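Local coordinates for RNA silencing suppressor p19 (Tomato bushy stunt virus, PDB 4JNX), which probably suppresses RNA silencing by binding small interfering RNAs as a homodimer that selects them by the length of their duplex region, at residues L65-G70 with R117-L122. Residues are numbered along the deposited sequence; the frame is centred on the assembly and turned at random.
Sequences LGSWTG and RSKQEL
K119 reaches from helix 108-123 between L65 and W68, running antiparallel to both side chains as it passes them. Its CG is anti to the backbone N (chi1 170°); with every later torsion near 180°, the chain runs straight and brings NZ to the loop 65-70. The methylenes lie along L65, and K119 CG is 3.9 Å from L65 CD2. L65 crosses Q120 at about a right angle: L65 CD2 meets Q120 CG at 3.5 Å, while CD1 faces Q120 OE1. K119 NZ approaches the W68 ring obliquely, 3.5 Å from W68 NE1. S67 OG lies 2.8 Å from K119 NZ. A water over the W68 face, toward the rim, accepts from K119 NZ at 3.0 Å. It donates to L65 O (2.6 Å) and W68 O, tying the ammonium to two carbonyls of the loop. Beyond the segments, K119 NZ forms a salt bridge with E39 and a hydrogen bond with V64 O. W68 NE1 and S67 OG also hydrogen-bond E39, holding its carboxylate in place, and the carboxylate probably stabilises the buried K119 charge. The arrangement is a buried salt bridge within the p19 core, joining the loop between helices 58-65 and 70-78 to helix 108-123 and, through E39 on strand 36-43, to the antiparallel sheet.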
ATOM      1  N   LEU A  65     -16.773  -3.064   1.594  1.00 23.45           N
ATOM      2  CA  LEU A  65     -15.852  -4.197   1.605  1.00 26.59           C
ATOM      3  C   LEU A  65     -16.371  -5.324   0.681  1.00 27.24           C
ATOM      4  O   LEU A  65     -15.632  -6.211   0.199  1.00 26.35           O
ATOM      5  CB  LEU A  65     -15.513  -4.770   3.041  1.00 25.96           C
ATOM      6  CG  LEU A  65     -14.769  -3.890   4.038  1.00 26.74           C
ATOM      7  CD1 LEU A  65     -14.650  -4.476   5.456  1.00 29.80           C
ATOM      8  CD2 LEU A  65     -13.397  -3.605   3.459  1.00 30.65           C
ATOM      9  N   GLY A  66     -17.670  -5.265   0.427  1.00 25.42           N
ATOM     10  CA  GLY A  66     -18.200  -6.136  -0.529  1.00 27.99           C
ATOM     11  C   GLY A  66     -18.057  -5.691  -1.983  1.00 27.50           C
ATOM     12  O   GLY A  66     -18.624  -6.334  -2.867  1.00 27.62           O
ATOM     13  N   SER A  67     -17.260  -4.665  -2.297  1.00 25.37           N
ATOM     14  CA  SER A  67     -17.221  -4.245  -3.706  1.00 23.95           C
ATOM     15  C   SER A  67     -16.355  -5.112  -4.623  1.00 23.79           C
ATOM     16  O   SER A  67     -16.446  -5.043  -5.837  1.00 24.29           O
ATOM     17  CB  SER A  67     -16.800  -2.805  -3.858  1.00 25.19           C
ATOM     18  OG  SER A  67     -15.393  -2.634  -3.557  1.00 22.32           O
ATOM     19  N   TRP A  68     -15.464  -5.898  -4.046  1.00 23.58           N
ATOM     20  CA  TRP A  68     -14.767  -6.905  -4.818  1.00 23.11           C
ATOM     21  C   TRP A  68     -14.434  -8.048  -3.869  1.00 22.34           C
ATOM     22  O   TRP A  68     -14.437  -7.890  -2.671  1.00 24.50           O
ATOM     23  CB  TRP A  68     -13.564  -6.283  -5.573  1.00 22.64           C
ATOM     24  CG  TRP A  68     -12.573  -5.621  -4.725  1.00 22.17           C
ATOM     25  CD1 TRP A  68     -12.488  -4.293  -4.448  1.00 23.48           C
ATOM     26  CD2 TRP A  68     -11.523  -6.251  -4.004  1.00 23.62           C
ATOM     27  NE1 TRP A  68     -11.473  -4.055  -3.604  1.00 23.44           N
ATOM     28  CE2 TRP A  68     -10.842  -5.213  -3.284  1.00 24.84           C
ATOM     29  CE3 TRP A  68     -11.083  -7.553  -3.873  1.00 21.65           C
ATOM     30  CZ2 TRP A  68      -9.726  -5.463  -2.484  1.00 23.78           C
ATOM     31  CZ3 TRP A  68      -9.922  -7.803  -3.114  1.00 24.16           C
ATOM     32  CH2 TRP A  68      -9.282  -6.743  -2.406  1.00 24.26           C
ATOM     33  N   THR A  69     -14.147  -9.216  -4.400  1.00 23.78           N
ATOM     34  CA  THR A  69     -13.614 -10.338  -3.621  1.00 23.26           C
ATOM     35  C   THR A  69     -12.422 -10.930  -4.414  1.00 23.73           C
ATOM     36  O   THR A  69     -12.205 -10.552  -5.583  1.00 22.20           O
ATOM     37  CB  THR A  69     -14.705 -11.464  -3.472  1.00 24.70           C
ATOM     38  OG1 THR A  69     -15.058 -11.938  -4.762  1.00 25.81           O
ATOM     39  CG2 THR A  69     -16.010 -10.982  -2.734  1.00 26.82           C
ATOM     40  N   GLY A  70     -11.716 -11.879  -3.792  1.00 22.20           N
ATOM     41  CA  GLY A  70     -10.637 -12.642  -4.414  1.00 25.90           C
ATOM     42  C   GLY A  70     -11.164 -13.334  -5.695  1.00 25.89           C
ATOM     43  O   GLY A  70     -10.503 -13.288  -6.744  1.00 25.89           O
ATOM     44  N   ARG A 117      -6.976  -6.187   3.345  1.00 29.92           N
ATOM     45  CA  ARG A 117      -6.491  -5.669   4.614  1.00 31.67           C
ATOM     46  C   ARG A 117      -6.145  -4.163   4.551  1.00 29.16           C
ATOM     47  O   ARG A 117      -6.549  -3.433   5.448  1.00 30.37           O
ATOM     48  CB  ARG A 117      -5.309  -6.472   5.095  1.00 34.81           C
ATOM     49  CG  ARG A 117      -5.630  -7.908   5.457  1.00 39.70           C
ATOM     50  CD  ARG A 117      -4.323  -8.724   5.469  1.00 46.32           C
ATOM     51  NE  ARG A 117      -4.470 -10.084   6.029  1.00 46.66           N
ATOM     52  CZ  ARG A 117      -5.234 -11.053   5.512  1.00 52.08           C
ATOM     53  NH1 ARG A 117      -6.009 -10.862   4.404  1.00 50.63           N
ATOM     54  NH2 ARG A 117      -5.260 -12.236   6.120  1.00 53.81           N
ATOM     55  N   SER A 118      -5.466  -3.699   3.477  1.00 27.92           N
ATOM     56  CA  SER A 118      -5.152  -2.279   3.360  1.00 27.77           C
ATOM     57  C   SER A 118      -6.450  -1.457   3.314  1.00 28.74           C
ATOM     58  O   SER A 118      -6.586  -0.431   3.926  1.00 26.74           O
ATOM     59  CB  SER A 118      -4.335  -1.936   2.110  1.00 29.93           C
ATOM     60  OG  SER A 118      -3.150  -2.722   2.003  1.00 33.24           O
ATOM     61  N   LYS A 119      -7.416  -1.966   2.588  1.00 28.74           N
ATOM     62  CA  LYS A 119      -8.661  -1.247   2.380  1.00 27.58           C
ATOM     63  C   LYS A 119      -9.383  -1.099   3.746  1.00 28.23           C
ATOM     64  O   LYS A 119      -9.743  -0.030   4.126  1.00 26.50           O
ATOM     65  CB  LYS A 119      -9.558  -1.988   1.367  1.00 26.20           C
ATOM     66  CG  LYS A 119     -10.951  -1.447   1.264  1.00 25.07           C
ATOM     67  CD  LYS A 119     -11.675  -2.214   0.156  1.00 24.85           C
ATOM     68  CE  LYS A 119     -13.033  -1.647  -0.143  1.00 25.12           C
ATOM     69  NZ  LYS A 119     -13.565  -2.282  -1.418  1.00 23.65           N
ATOM     70  N   GLN A 120      -9.493  -2.183   4.473  1.00 29.50           N
ATOM     71  CA  GLN A 120     -10.128  -2.090   5.778  1.00 32.84           C
ATOM     72  C   GLN A 120      -9.419  -1.171   6.762  1.00 31.74           C
ATOM     73  O   GLN A 120     -10.023  -0.396   7.410  1.00 31.06           O
ATOM     74  CB  GLN A 120     -10.191  -3.429   6.449  1.00 35.19           C
ATOM     75  CG  GLN A 120     -10.733  -4.448   5.561  1.00 39.62           C
ATOM     76  CD  GLN A 120     -11.068  -5.685   6.326  1.00 45.75           C
ATOM     77  OE1 GLN A 120     -11.856  -5.609   7.283  1.00 44.27           O
ATOM     78  NE2 GLN A 120     -10.459  -6.835   5.931  1.00 47.26           N
ATOM     79  N   GLU A 121      -8.081  -1.246   6.775  1.00 35.19           N
ATOM     80  CA  GLU A 121      -7.301  -0.415   7.681  1.00 33.67           C
ATOM     81  C   GLU A 121      -7.369   1.028   7.339  1.00 31.53           C
ATOM     82  O   GLU A 121      -7.535   1.846   8.215  1.00 32.13           O
ATOM     83  CB  GLU A 121      -5.862  -0.866   7.751  1.00 37.72           C
ATOM     84  CG  GLU A 121      -5.693  -2.309   8.298  1.00 43.81           C
ATOM     85  CD  GLU A 121      -6.223  -2.581   9.728  1.00 51.60           C
ATOM     86  OE1 GLU A 121      -5.431  -2.510  10.719  1.00 55.93           O
ATOM     87  OE2 GLU A 121      -7.451  -2.903   9.855  1.00 53.44           O
ATOM     88  N   LEU A 122      -7.344   1.360   6.037  1.00 30.98           N
ATOM     89  CA  LEU A 122      -7.447   2.721   5.650  1.00 29.26           C
ATOM     90  C   LEU A 122      -8.848   3.319   5.916  1.00 30.04           C
ATOM     91  O   LEU A 122      -8.964   4.495   6.242  1.00 30.43           O
ATOM     92  CB  LEU A 122      -7.116   2.956   4.168  1.00 26.88           C
ATOM     93  CG  LEU A 122      -7.118   4.366   3.610  1.00 26.70           C
ATOM     94  CD1 LEU A 122      -6.261   5.435   4.424  1.00 25.92           C
ATOM     95  CD2 LEU A 122      -6.813   4.386   2.071  1.00 26.56           C
TER
HETATM   96  O   HOH W   1     -13.631  -5.287  -1.198  1.00 23.86           O